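Long-range contacts in alpha-galactosidase (Thermus thermophilus, PDB 6LCJ), which probably hydrolyses terminal alpha-galactosyl groups from galactosides, as members of glycoside hydrolase family 36 do, and assembles as a hexamer: residues V162-Y167 with V192-D197; Y300-F305 with L337-P342; G356-P361 with D400-Y405; V404-R409 with T433-S438. All coordinates share one frame; numbering follows the deposited sequence.

How the interactions relate
All four contacts belong to one parallel eight-stranded barrel. Interaction 1 pairs strands 161-164 and 192-195, interaction 2 strands 298-303 and 335-338. Interactions 3 and 4 join the loops after strands 352-354, 398-400 and 431-433, and share Val-404 and Tyr-405. A salt bridge of 3.1 Å between Asp-196 OD2 and Lys-302 NZ connects interactions 1 and 2. Tyr-167 of interaction 1 reaches into interaction 3, and Cys-164 N and O probably hydrogen-bond with Thr-433 O (2.9 Å) and Ser-434 OG (2.6 Å) of interaction 4. Interactions 2 and 4 do not touch, their centres lying about 22 Å apart. The contacts gather toward the C-terminal ends of the strands, the side where barrel enzymes carry their active sites.

Interaction 1: V162-Y167 with V192-D197; sequences VWCSWY and VFQIDD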
loop_
_atom_site.group_PDB
_atom_site.type_symbol
_atom_site.label_atom_id
_atom_site.label_comp_id
_atom_site.label_asym_id
_atom_site.label_seq_id
_atom_site.Cartn_x
_atom_site.Cartn_y
_atom_site.Cartn_z
ATOM N N VAL E 162 55.308 -0.056 -8.463
ATOM C CA VAL E 162 54.576 -1.018 -9.277
ATOM C C VAL E 162 54.086 -0.333 -10.535
ATOM O O VAL E 162 53.522 0.765 -10.464
ATOM C CB VAL E 162 53.378 -1.617 -8.515
ATOM C CG1 VAL E 162 52.633 -2.625 -9.412
ATOM C CG2 VAL E 162 53.819 -2.232 -7.192
ATOM N N TRP E 163 54.275 -0.985 -11.679
ATOM C CA TRP E 163 53.509 -0.663 -12.870
ATOM C C TRP E 163 52.360 -1.663 -12.964
ATOM O O TRP E 163 52.573 -2.872 -12.818
ATOM C CB TRP E 163 54.364 -0.683 -14.142
ATOM C CG TRP E 163 53.583 -0.102 -15.290
ATOM C CD1 TRP E 163 53.498 1.218 -15.647
ATOM C CD2 TRP E 163 52.698 -0.811 -16.164
ATOM N NE1 TRP E 163 52.634 1.367 -16.708
ATOM C CE2 TRP E 163 52.128 0.139 -17.044
ATOM C CE3 TRP E 163 52.342 -2.158 -16.301
ATOM C CZ2 TRP E 163 51.228 -0.219 -18.052
ATOM C CZ3 TRP E 163 51.455 -2.513 -17.303
ATOM C CH2 TRP E 163 50.901 -1.547 -18.161
ATOM N N CYS E 164 51.146 -1.159 -13.200
ATOM C CA CYS E 164 49.920 -1.951 -13.130
ATOM C C CYS E 164 49.141 -1.769 -14.429
ATOM O O CYS E 164 49.040 -0.653 -14.941
ATOM C CB CYS E 164 49.079 -1.503 -11.892
ATOM S SG CYS E 164 47.407 -2.170 -11.733
ATOM N N SER E 165 48.585 -2.848 -14.972
ATOM C CA SER E 165 47.918 -2.723 -16.266
ATOM C C SER E 165 46.485 -2.207 -16.179
ATOM O O SER E 165 45.912 -1.852 -17.218
ATOM C CB SER E 165 47.901 -4.072 -17.002
ATOM O OG SER E 165 47.223 -5.078 -16.258
ATOM N N TRP E 166 45.885 -2.152 -14.988
ATOM C CA TRP E 166 44.433 -2.022 -14.927
ATOM C C TRP E 166 43.962 -0.658 -15.428
ATOM O O TRP E 166 43.040 -0.568 -16.251
ATOM C CB TRP E 166 43.925 -2.279 -13.502
ATOM C CG TRP E 166 42.434 -2.099 -13.417
ATOM C CD1 TRP E 166 41.763 -1.100 -12.768
ATOM C CD2 TRP E 166 41.424 -2.909 -14.053
ATOM N NE1 TRP E 166 40.409 -1.252 -12.939
ATOM C CE2 TRP E 166 40.172 -2.351 -13.721
ATOM C CE3 TRP E 166 41.459 -4.047 -14.862
ATOM C CZ2 TRP E 166 38.970 -2.895 -14.165
ATOM C CZ3 TRP E 166 40.262 -4.580 -15.307
ATOM C CH2 TRP E 166 39.038 -4.009 -14.959
ATOM N N TYR E 167 44.581 0.420 -14.952
ATOM C CA TYR E 167 44.032 1.748 -15.175
ATOM C C TYR E 167 44.480 2.374 -16.483
ATOM O O TYR E 167 44.406 3.593 -16.628
ATOM C CB TYR E 167 44.384 2.652 -14.007
ATOM C CG TYR E 167 43.780 2.181 -12.733
ATOM C CD1 TYR E 167 42.454 2.486 -12.418
ATOM C CD2 TYR E 167 44.514 1.403 -11.846
ATOM C CE1 TYR E 167 41.894 2.058 -11.240
ATOM C CE2 TYR E 167 43.958 0.967 -10.668
ATOM C CZ TYR E 167 42.656 1.312 -10.370
ATOM O OH TYR E 167 42.109 0.894 -9.193
ATOM N N VAL E 192 58.096 -3.710 -9.822
ATOM C CA VAL E 192 57.103 -4.749 -10.076
ATOM C C VAL E 192 56.352 -4.390 -11.352
ATOM O O VAL E 192 55.958 -3.236 -11.545
ATOM C CB VAL E 192 56.106 -4.895 -8.902
ATOM C CG1 VAL E 192 55.188 -6.097 -9.110
ATOM C CG2 VAL E 192 56.815 -4.989 -7.567
ATOM N N PHE E 193 56.149 -5.379 -12.222
ATOM C CA PHE E 193 55.293 -5.253 -13.395
ATOM C C PHE E 193 54.102 -6.179 -13.163
ATOM O O PHE E 193 54.257 -7.406 -13.189
ATOM C CB PHE E 193 56.053 -5.629 -14.659
ATOM C CG PHE E 193 55.295 -5.369 -15.924
ATOM C CD1 PHE E 193 54.378 -6.288 -16.401
ATOM C CD2 PHE E 193 55.505 -4.202 -16.648
ATOM C CE1 PHE E 193 53.681 -6.052 -17.581
ATOM C CE2 PHE E 193 54.809 -3.960 -17.834
ATOM C CZ PHE E 193 53.894 -4.896 -18.302
ATOM N N GLN E 194 52.919 -5.604 -12.923
ATOM C CA GLN E 194 51.784 -6.368 -12.415
ATOM C C GLN E 194 50.681 -6.468 -13.460
ATOM O O GLN E 194 50.156 -5.449 -13.906
ATOM C CB GLN E 194 51.241 -5.754 -11.129
ATOM C CG GLN E 194 50.173 -6.622 -10.444
ATOM C CD GLN E 194 48.871 -5.868 -10.278
ATOM O OE1 GLN E 194 48.842 -4.790 -9.664
ATOM N NE2 GLN E 194 47.788 -6.408 -10.843
ATOM N N ILE E 195 50.340 -7.702 -13.840
ATOM C CA ILE E 195 49.243 -7.995 -14.762
ATOM C C ILE E 195 47.944 -8.058 -13.969
ATOM O O ILE E 195 47.835 -8.818 -13.001
ATOM C CB ILE E 195 49.486 -9.315 -15.509
ATOM C CG1 ILE E 195 50.723 -9.201 -16.374
ATOM C CG2 ILE E 195 48.309 -9.682 -16.389
ATOM C CD1 ILE E 195 51.499 -10.446 -16.369
ATOM N N ASP E 196 46.954 -7.280 -14.386
ATOM C CA ASP E 196 45.727 -7.196 -13.626
ATOM C C ASP E 196 44.631 -8.041 -14.283
ATOM O O ASP E 196 44.909 -9.017 -14.993
ATOM C CB ASP E 196 45.310 -5.727 -13.484
ATOM C CG ASP E 196 44.516 -5.467 -12.210
ATOM O OD1 ASP E 196 43.253 -5.458 -12.284
ATOM O OD2 ASP E 196 45.151 -5.238 -11.149
ATOM N N ASP E 197 43.379 -7.672 -14.033
ATOM C CA ASP E 197 42.229 -8.377 -14.575
ATOM C C ASP E 197 42.299 -8.391 -16.094
ATOM O O ASP E 197 42.646 -7.388 -16.722
ATOM C CB ASP E 197 40.962 -7.679 -14.072
ATOM C CG ASP E 197 39.677 -8.365 -14.484
ATOM O OD1 ASP E 197 39.691 -9.530 -14.934
ATOM O OD2 ASP E 197 38.619 -7.720 -14.322
HETATM O O HOH W 1 44.366 -5.174 -16.787
#
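The rings of Trp-163 and Phe-193 run alongside each other on one side of the sheet, planes 20° apart but slid so far that they barely overlap. Trp-163 CE3 stands over one face of the phenyl ring, near its rim and 3.4 Å from Phe-193 CE2. Around the indole of Trp-166, Asp-197 O and Tyr-167 CE1 lie at the edge in plane, and Asp-196 OD1 approaches obliquely, 3.4 Å from Trp-166 CE3. Trp-166 CD1 itself sits over the centre of the Tyr-167 ring.

Both oxygens of the buried Asp-196 carboxylate are held. OD2 accepts Gln-194 NE2 on its anti lone pair (2.9 Å) and forms a salt bridge with Lys-302, while OD1 receives Asp-197 N from above the carboxylate plane. An alanine in place of Asp-196 removes the acceptor of Gln-194 NE2 and Lys-302 NZ and would probably loosen the turn into Asp-197.

Ser-165 OG, tucked between its backbone N and carbonyl carbon (chi1 60°), accepts Asp-196 N at 2.9 Å and shares a water with Asp-197 O. Cys-164 SG caps Trp-166 N at the turn into the helix. The straight bond from Trp-163 N to Val-192 O, 2.8 Å, belongs to a parallel ladder that also includes Gln-194 N to Trp-163 O. Adjacent strands linked through helix 175-185 form a beta-alpha-beta unit of a (beta/alpha)8 barrel.

Interaction 2: Y300-F305 with L337-P342; sequences YLKLDF and LFCGAP
Two groups grip the carbonyl oxygen of Leu-337: Leu-303 N donates a hydrogen bond of 3.0 Å nearly along the C=O axis, and the CA-H of Lys-302 adds a weaker contact. The parallel ladder continues on either side of it. Leu-337 N donates to Leu-301 O at 2.9 Å, almost straight, and Cys-339 N donates to Leu-303 O with a more bent geometry, just where the regular strand has ended.

Leu-337 buries more surface here than any other residue. It shares a face of the sheet with its bridge partner Lys-302; with CG anti to the backbone N (chi1 174°) it runs alongside the lysine. There CD2 lies between the Tyr-300 hydroxyl and the lysine stem, 3.8 Å from Lys-302 CG. The lysine chain is fully extended, carrying NZ past this apolar patch to a salt bridge with Asp-196. On the other side of the sheet Leu-303 CD1 approaches the Phe-338 ring only loosely.

Beyond the strands, Asp-304 OD1 comes within 3.1 Å of Cys-339 SG. The same oxygen accepts Phe-305 N at 2.8 Å, a donor lying above the carboxylate plane, while OD2 is taken by Trp-233 NE1. Gly-340 has a positive phi, and a beta carbon there would collide with Phe-305 N.

Helix 317-331 links the two strands in a beta-alpha-beta unit and presents Tyr-320 to Phe-338. Strand 229-234 pairs with the other edge of strand 298-303, whereas strand 352-354 follows strand 335-338 round the barrel.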
loop_
_atom_site.group_PDB
_atom_site.type_symbol
_atom_site.label_atom_id
_atom_site.label_comp_id
_atom_site.label_asym_id
_atom_site.label_seq_id
_atom_site.Cartn_x
_atom_site.Cartn_y
_atom_site.Cartn_z
ATOM N N TYR E 300 54.430 -11.073 -6.423
ATOM C CA TYR E 300 53.598 -9.958 -5.990
ATOM C C TYR E 300 52.184 -10.276 -6.458
ATOM O O TYR E 300 51.957 -10.470 -7.655
ATOM C CB TYR E 300 54.121 -8.632 -6.573
ATOM C CG TYR E 300 53.346 -7.372 -6.219
ATOM C CD1 TYR E 300 52.088 -7.122 -6.756
ATOM C CD2 TYR E 300 53.895 -6.411 -5.373
ATOM C CE1 TYR E 300 51.390 -5.968 -6.444
ATOM C CE2 TYR E 300 53.208 -5.244 -5.054
ATOM C CZ TYR E 300 51.960 -5.031 -5.597
ATOM O OH TYR E 300 51.269 -3.891 -5.279
ATOM N N LEU E 301 51.248 -10.391 -5.522
ATOM C CA LEU E 301 49.894 -10.835 -5.845
ATOM C C LEU E 301 48.876 -9.806 -5.382
ATOM O O LEU E 301 48.923 -9.348 -4.236
ATOM C CB LEU E 301 49.589 -12.186 -5.206
ATOM C CG LEU E 301 50.537 -13.314 -5.606
ATOM C CD1 LEU E 301 50.180 -14.604 -4.847
ATOM C CD2 LEU E 301 50.489 -13.510 -7.121
ATOM N N LYS E 302 47.972 -9.436 -6.278
ATOM C CA LYS E 302 46.870 -8.540 -5.951
ATOM C C LYS E 302 45.623 -9.400 -5.792
ATOM O O LYS E 302 45.071 -9.911 -6.774
ATOM C CB LYS E 302 46.691 -7.462 -7.018
ATOM C CG LYS E 302 45.606 -6.432 -6.711
ATOM C CD LYS E 302 45.595 -5.324 -7.770
ATOM C CE LYS E 302 44.348 -4.435 -7.695
ATOM N NZ LYS E 302 44.336 -3.372 -8.767
ATOM N N LEU E 303 45.212 -9.586 -4.551
ATOM C CA LEU E 303 44.065 -10.411 -4.221
ATOM C C LEU E 303 42.890 -9.471 -4.041
ATOM O O LEU E 303 42.912 -8.603 -3.164
ATOM C CB LEU E 303 44.341 -11.232 -2.960
ATOM C CG LEU E 303 45.621 -12.067 -3.064
ATOM C CD1 LEU E 303 45.870 -12.896 -1.793
ATOM C CD2 LEU E 303 45.557 -12.968 -4.304
ATOM N N ASP E 304 41.887 -9.620 -4.888
ATOM C CA ASP E 304 40.847 -8.626 -5.039
ATOM C C ASP E 304 39.502 -9.212 -4.641
ATOM O O ASP E 304 39.338 -10.433 -4.563
ATOM C CB ASP E 304 40.788 -8.125 -6.480
ATOM C CG ASP E 304 40.292 -6.687 -6.591
ATOM O OD1 ASP E 304 39.710 -6.132 -5.620
ATOM O OD2 ASP E 304 40.493 -6.119 -7.685
ATOM N N PHE E 305 38.538 -8.309 -4.400
ATOM C CA PHE E 305 37.174 -8.680 -4.051
ATOM C C PHE E 305 37.152 -9.593 -2.839
ATOM O O PHE E 305 36.342 -10.515 -2.766
ATOM C CB PHE E 305 36.456 -9.348 -5.228
ATOM C CG PHE E 305 36.164 -8.419 -6.365
ATOM C CD1 PHE E 305 37.166 -8.048 -7.252
ATOM C CD2 PHE E 305 34.888 -7.904 -6.543
ATOM C CE1 PHE E 305 36.901 -7.177 -8.307
ATOM C CE2 PHE E 305 34.613 -7.032 -7.597
ATOM C CZ PHE E 305 35.622 -6.671 -8.481
ATOM N N LEU E 337 48.982 -7.801 -1.817
ATOM C CA LEU E 337 48.217 -6.569 -1.804
ATOM C C LEU E 337 46.749 -6.949 -1.695
ATOM O O LEU E 337 46.220 -7.625 -2.586
ATOM C CB LEU E 337 48.464 -5.755 -3.074
ATOM C CG LEU E 337 47.567 -4.514 -3.199
ATOM C CD1 LEU E 337 47.969 -3.450 -2.186
ATOM C CD2 LEU E 337 47.602 -3.946 -4.600
ATOM N N PHE E 338 46.103 -6.539 -0.599
ATOM C CA PHE E 338 44.688 -6.833 -0.364
ATOM C C PHE E 338 43.823 -5.729 -0.956
ATOM O O PHE E 338 44.052 -4.543 -0.686
ATOM C CB PHE E 338 44.384 -6.963 1.134
ATOM C CG PHE E 338 44.771 -8.300 1.739
ATOM C CD1 PHE E 338 45.806 -9.063 1.201
ATOM C CD2 PHE E 338 44.124 -8.774 2.871
ATOM C CE1 PHE E 338 46.181 -10.263 1.779
ATOM C CE2 PHE E 338 44.491 -9.983 3.453
ATOM C CZ PHE E 338 45.519 -10.725 2.906
ATOM N N CYS E 339 42.812 -6.122 -1.732
ATOM C CA CYS E 339 41.920 -5.180 -2.396
ATOM C C CYS E 339 40.475 -5.631 -2.193
ATOM O O CYS E 339 40.197 -6.829 -2.097
ATOM C CB CYS E 339 42.262 -5.065 -3.915
ATOM S SG CYS E 339 41.424 -3.661 -4.808
ATOM N N GLY E 340 39.553 -4.666 -2.130
ATOM C CA GLY E 340 38.148 -4.983 -1.902
ATOM C C GLY E 340 37.926 -5.719 -0.603
ATOM O O GLY E 340 37.015 -6.560 -0.492
ATOM N N ALA E 341 38.735 -5.425 0.375
ATOM C CA ALA E 341 38.945 -6.313 1.485
ATOM C C ALA E 341 38.472 -5.680 2.776
ATOM O O ALA E 341 38.619 -4.463 2.960
ATOM C CB ALA E 341 40.437 -6.668 1.610
ATOM N N PRO E 342 37.916 -6.481 3.683
ATOM C CA PRO E 342 37.708 -6.014 5.059
ATOM C C PRO E 342 38.956 -5.337 5.594
ATOM O O PRO E 342 40.014 -5.962 5.706
ATOM C CB PRO E 342 37.403 -7.309 5.814
ATOM C CG PRO E 342 36.817 -8.198 4.771
ATOM C CD PRO E 342 37.596 -7.907 3.533
#

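Interaction 3: G356-P361 with D400-Y405; sequences GPDVAP and DPDVVY
Packing is closest around Val-359, whose CG2 occupies the crowded position between the backbone N and carbonyl carbon and there meets three residues. It lies 3.6 Å from Val-403 CG2, the same distance from the carboxylate oxygen OD2 of Asp-402, and a little farther from the CE2 corner of the Tyr-405 ring. The hydroxyl of that ring ends against the Ala-360-Pro-361 peptide, with Tyr-405 OH 3.2 Å from Ala-360 C.

Asp-402 OD2 accepts Val-359 N at 3.0 Å from above the carboxylate plane, and Tyr-167 OH adds a weak bond. Asp-402 OD1 takes Val-403 N. These loops follow strands 352-354 and 398-400, neighbours in the (beta/alpha)8 barrel, and an Asx turn made by Asp-400 OD1 and Asp-402 N starts the second of them. A leucine in place of Asp-402 removes the acceptor of Val-359 N and would probably disturb the link between the loops.

The Asp-358 and Asp-402 carboxylates come near, OD1 to OD2 4.0 Å apart, which may favour a proton on one of them; Arg-354, salt-bridged to Asp-358, would offset part of the repulsion.

Toward Gly-356 no side chains meet between the two segments, and water bridges their backbones. One water accepts from Gly-356 N and donates to Asp-400 O, while another donates to both Pro-357 O and Pro-401 O, the latter at 3.0 Å.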
loop_
_atom_site.group_PDB
_atom_site.type_symbol
_atom_site.label_atom_id
_atom_site.label_comp_id
_atom_site.label_asym_id
_atom_site.label_seq_id
_atom_site.Cartn_x
_atom_site.Cartn_y
_atom_site.Cartn_z
ATOM N N GLY E 356 40.741 2.817 -0.325
ATOM C CA GLY E 356 39.676 3.569 -0.937
ATOM C C GLY E 356 39.128 2.938 -2.201
ATOM O O GLY E 356 39.697 1.993 -2.770
ATOM N N PRO E 357 37.994 3.468 -2.662
ATOM C CA PRO E 357 37.504 3.146 -4.006
ATOM C C PRO E 357 38.588 3.254 -5.055
ATOM O O PRO E 357 39.596 3.947 -4.873
ATOM C CB PRO E 357 36.418 4.200 -4.241
ATOM C CG PRO E 357 35.979 4.609 -2.890
ATOM C CD PRO E 357 37.189 4.522 -2.015
ATOM N N ASP E 358 38.389 2.548 -6.157
ATOM C CA ASP E 358 39.254 2.698 -7.315
ATOM C C ASP E 358 39.387 4.162 -7.712
ATOM O O ASP E 358 38.406 4.916 -7.741
ATOM C CB ASP E 358 38.676 1.919 -8.492
ATOM C CG ASP E 358 38.808 0.442 -8.329
ATOM O OD1 ASP E 358 39.391 -0.015 -7.304
ATOM O OD2 ASP E 358 38.330 -0.259 -9.248
ATOM N N VAL E 359 40.602 4.559 -8.055
ATOM C CA VAL E 359 40.736 5.781 -8.826
ATOM C C VAL E 359 40.148 5.513 -10.203
ATOM O O VAL E 359 39.866 4.373 -10.576
ATOM C CB VAL E 359 42.196 6.258 -8.928
ATOM C CG1 VAL E 359 42.719 6.653 -7.550
ATOM C CG2 VAL E 359 43.053 5.179 -9.577
ATOM N N ALA E 360 39.938 6.569 -10.954
ATOM C CA ALA E 360 39.475 6.473 -12.327
ATOM C C ALA E 360 40.062 7.671 -13.042
ATOM O O ALA E 360 40.569 8.597 -12.391
ATOM C CB ALA E 360 37.940 6.459 -12.399
ATOM N N PRO E 361 40.026 7.696 -14.397
ATOM C CA PRO E 361 40.557 8.853 -15.124
ATOM C C PRO E 361 39.579 10.032 -15.159
ATOM O O PRO E 361 39.368 10.658 -16.196
ATOM C CB PRO E 361 40.842 8.281 -16.517
ATOM C CG PRO E 361 39.999 7.055 -16.650
ATOM C CD PRO E 361 39.401 6.721 -15.310
ATOM N N ASP E 400 47.782 1.540 0.451
ATOM C CA ASP E 400 47.763 1.778 -0.982
ATOM C C ASP E 400 46.678 2.788 -1.338
ATOM O O ASP E 400 45.492 2.480 -1.175
ATOM C CB ASP E 400 47.529 0.466 -1.712
ATOM C CG ASP E 400 47.564 0.622 -3.218
ATOM O OD1 ASP E 400 47.900 1.741 -3.699
ATOM O OD2 ASP E 400 47.272 -0.385 -3.922
ATOM N N PRO E 401 47.012 3.980 -1.839
ATOM C CA PRO E 401 45.970 4.956 -2.188
ATOM C C PRO E 401 45.429 4.770 -3.594
ATOM O O PRO E 401 44.580 5.565 -4.019
ATOM C CB PRO E 401 46.706 6.306 -2.057
ATOM C CG PRO E 401 48.102 5.979 -2.524
ATOM C CD PRO E 401 48.352 4.474 -2.212
ATOM N N ASP E 402 45.905 3.726 -4.284
ATOM C CA ASP E 402 45.670 3.393 -5.690
ATOM C C ASP E 402 46.591 4.219 -6.586
ATOM O O ASP E 402 47.395 5.014 -6.091
ATOM C CB ASP E 402 44.197 3.538 -6.080
ATOM C CG ASP E 402 43.782 2.493 -7.079
ATOM O OD1 ASP E 402 44.691 1.811 -7.590
ATOM O OD2 ASP E 402 42.572 2.360 -7.375
ATOM N N VAL E 403 46.527 4.003 -7.900
ATOM C CA VAL E 403 47.593 4.482 -8.786
ATOM C C VAL E 403 47.599 6.002 -8.927
ATOM O O VAL E 403 46.635 6.692 -8.570
ATOM C CB VAL E 403 47.504 3.813 -10.174
ATOM C CG1 VAL E 403 47.407 2.316 -10.022
ATOM C CG2 VAL E 403 46.320 4.369 -10.956
ATOM N N VAL E 404 48.706 6.520 -9.448
ATOM C CA VAL E 404 48.894 7.937 -9.734
ATOM C C VAL E 404 48.869 8.101 -11.242
ATOM O O VAL E 404 49.525 7.341 -11.963
ATOM C CB VAL E 404 50.223 8.457 -9.157
ATOM C CG1 VAL E 404 50.311 9.969 -9.285
ATOM C CG2 VAL E 404 50.380 8.022 -7.721
ATOM N N TYR E 405 48.119 9.081 -11.720
ATOM C CA TYR E 405 48.152 9.415 -13.133
ATOM C C TYR E 405 49.195 10.494 -13.370
ATOM O O TYR E 405 49.346 11.421 -12.565
ATOM C CB TYR E 405 46.785 9.895 -13.630
ATOM C CG TYR E 405 45.706 8.839 -13.600
ATOM C CD1 TYR E 405 45.502 7.985 -14.676
ATOM C CD2 TYR E 405 44.885 8.700 -12.484
ATOM C CE1 TYR E 405 44.503 7.011 -14.635
ATOM C CE2 TYR E 405 43.881 7.741 -12.434
ATOM C CZ TYR E 405 43.697 6.900 -13.501
ATOM O OH TYR E 405 42.692 5.966 -13.440
HETATM O O HOH W 2 43.154 2.566 -2.168
HETATM O O HOH W 3 41.734 4.592 -3.597
#

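Interaction 4: V404-R409 with T433-S438; sequences VYFRTR and TSDPPS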
loop_
_atom_site.group_PDB
_atom_site.type_symbol
_atom_site.label_atom_id
_atom_site.label_comp_id
_atom_site.label_asym_id
_atom_site.label_seq_id
_atom_site.Cartn_x
_atom_site.Cartn_y
_atom_site.Cartn_z
ATOM N N VAL E 404 48.706 6.520 -9.448
ATOM C CA VAL E 404 48.894 7.937 -9.734
ATOM C C VAL E 404 48.869 8.101 -11.242
ATOM O O VAL E 404 49.525 7.341 -11.963
ATOM C CB VAL E 404 50.223 8.457 -9.157
ATOM C CG1 VAL E 404 50.311 9.969 -9.285
ATOM C CG2 VAL E 404 50.380 8.022 -7.721
ATOM N N TYR E 405 48.119 9.081 -11.720
ATOM C CA TYR E 405 48.152 9.415 -13.133
ATOM C C TYR E 405 49.195 10.494 -13.370
ATOM O O TYR E 405 49.346 11.421 -12.565
ATOM C CB TYR E 405 46.785 9.895 -13.630
ATOM C CG TYR E 405 45.706 8.839 -13.600
ATOM C CD1 TYR E 405 45.502 7.985 -14.676
ATOM C CD2 TYR E 405 44.885 8.700 -12.484
ATOM C CE1 TYR E 405 44.503 7.011 -14.635
ATOM C CE2 TYR E 405 43.881 7.741 -12.434
ATOM C CZ TYR E 405 43.697 6.900 -13.501
ATOM O OH TYR E 405 42.692 5.966 -13.440
ATOM N N PHE E 406 49.927 10.352 -14.471
ATOM C CA PHE E 406 50.741 11.417 -15.038
ATOM C C PHE E 406 50.332 11.780 -16.451
ATOM O O PHE E 406 50.513 12.921 -16.862
ATOM C CB PHE E 406 52.223 11.025 -15.034
ATOM C CG PHE E 406 52.776 10.822 -13.663
ATOM C CD1 PHE E 406 52.687 9.578 -13.048
ATOM C CD2 PHE E 406 53.354 11.878 -12.975
ATOM C CE1 PHE E 406 53.174 9.388 -11.784
ATOM C CE2 PHE E 406 53.852 11.700 -11.712
ATOM C CZ PHE E 406 53.771 10.454 -11.106
ATOM N N ARG E 407 49.769 10.845 -17.195
ATOM C CA ARG E 407 49.324 11.146 -18.538
ATOM C C ARG E 407 48.200 12.174 -18.529
ATOM O O ARG E 407 47.457 12.329 -17.557
ATOM C CB ARG E 407 48.864 9.867 -19.228
ATOM C CG ARG E 407 47.676 9.203 -18.574
ATOM C CD ARG E 407 47.462 7.848 -19.224
ATOM N NE ARG E 407 46.073 7.420 -19.231
ATOM C CZ ARG E 407 45.579 6.469 -18.446
ATOM N NH1 ARG E 407 46.356 5.844 -17.563
ATOM N NH2 ARG E 407 44.300 6.143 -18.550
ATOM N N THR E 408 48.104 12.906 -19.625
ATOM C CA THR E 408 46.908 13.658 -19.921
ATOM C C THR E 408 46.141 13.060 -21.090
ATOM O O THR E 408 44.974 13.404 -21.288
ATOM C CB THR E 408 47.271 15.123 -20.194
ATOM O OG1 THR E 408 48.470 15.183 -20.973
ATOM C CG2 THR E 408 47.515 15.848 -18.883
ATOM N N ARG E 409 46.754 12.159 -21.849
ATOM C CA ARG E 409 46.037 11.430 -22.882
ATOM C C ARG E 409 45.245 10.307 -22.235
ATOM O O ARG E 409 45.712 9.672 -21.280
ATOM C CB ARG E 409 47.009 10.876 -23.926
ATOM C CG ARG E 409 47.817 11.994 -24.596
ATOM C CD ARG E 409 48.866 11.506 -25.594
ATOM N NE ARG E 409 48.255 10.976 -26.801
ATOM C CZ ARG E 409 48.580 9.806 -27.335
ATOM N NH1 ARG E 409 49.524 9.076 -26.759
ATOM N NH2 ARG E 409 47.969 9.364 -28.433
ATOM N N THR E 433 51.622 3.217 -10.887
ATOM C CA THR E 433 50.904 3.847 -11.979
ATOM C C THR E 433 50.524 2.795 -13.006
ATOM O O THR E 433 51.075 1.686 -13.042
ATOM C CB THR E 433 51.711 4.968 -12.665
ATOM O OG1 THR E 433 50.921 5.548 -13.720
ATOM C CG2 THR E 433 52.985 4.424 -13.271
ATOM N N SER E 434 49.561 3.173 -13.844
ATOM C CA SER E 434 49.153 2.384 -14.989
ATOM C C SER E 434 49.515 3.040 -16.312
ATOM O O SER E 434 49.215 2.469 -17.363
ATOM C CB SER E 434 47.644 2.124 -14.946
ATOM O OG SER E 434 47.310 1.118 -14.002
ATOM N N ASP E 435 50.146 4.204 -16.291
ATOM C CA ASP E 435 50.438 4.970 -17.502
ATOM C C ASP E 435 51.397 4.211 -18.405
ATOM O O ASP E 435 52.567 4.047 -18.037
ATOM C CB ASP E 435 51.038 6.331 -17.139
ATOM C CG ASP E 435 50.023 7.280 -16.493
ATOM O OD1 ASP E 435 48.807 6.984 -16.532
ATOM O OD2 ASP E 435 50.441 8.325 -15.946
ATOM N N PRO E 436 50.972 3.736 -19.573
ATOM C CA PRO E 436 51.932 3.200 -20.540
ATOM C C PRO E 436 52.870 4.302 -21.001
ATOM O O PRO E 436 52.406 5.361 -21.459
ATOM C CB PRO E 436 51.044 2.706 -21.693
ATOM C CG PRO E 436 49.639 2.867 -21.228
ATOM C CD PRO E 436 49.632 3.888 -20.163
ATOM N N PRO E 437 54.190 4.108 -20.878
ATOM C CA PRO E 437 55.127 5.194 -21.227
ATOM C C PRO E 437 54.886 5.779 -22.609
ATOM O O PRO E 437 55.037 6.994 -22.798
ATOM C CB PRO E 437 56.504 4.519 -21.116
ATOM C CG PRO E 437 56.297 3.414 -20.143
ATOM C CD PRO E 437 54.897 2.903 -20.405
ATOM N N SER E 438 54.455 4.968 -23.570
ATOM C CA SER E 438 54.159 5.514 -24.885
ATOM C C SER E 438 52.933 6.429 -24.904
ATOM O O SER E 438 52.707 7.097 -25.916
ATOM C CB SER E 438 53.980 4.377 -25.886
ATOM O OG SER E 438 52.915 3.524 -25.514
HETATM O O HOH W 4 47.579 5.461 -13.952
#
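Arg-407 runs its extended chain past OD1 of Asp-435. From CB, which lies 3.9 Å from Asp-435 CG, the chain sets out in the crowded position between backbone N and carbonyl carbon (chi1 63°). CG and then CD pass OD1, with Arg-407 CD 3.1 Å from Asp-435 OD1. NE turns aside to a weak bond with Arg-409 O at the guanidinium edge. At the tip NH1 returns to Asp-435 OD1 in a salt bridge of 2.9 Å, nearly along the C-O axis, and also donates to Tyr-167 O; NH2 serves Phe-410 O. Tyr-405 CD1 stands over one guanidinium face.

Asp-435 OD2 has two donors: Phe-406 N at 2.6 Å on the syn lone pair and Arg-407 N from above the carboxylate plane. One carboxylate thus fixes both the backbone and the side chain of the opposing loop. Thr-433 OG1 adds a crosslink, donating to Val-404 O at 2.9 Å while accepting Asp-435 N in an ST turn.

The joined loops follow strands 398-400 and 431-433, neighbours in the (beta/alpha)8 barrel, with helix 415-428 packed against Val-404 and Phe-406, helix 442-453 reaching Phe-406 and Thr-433, and helix 166-169 beside Arg-407 and Pro-436.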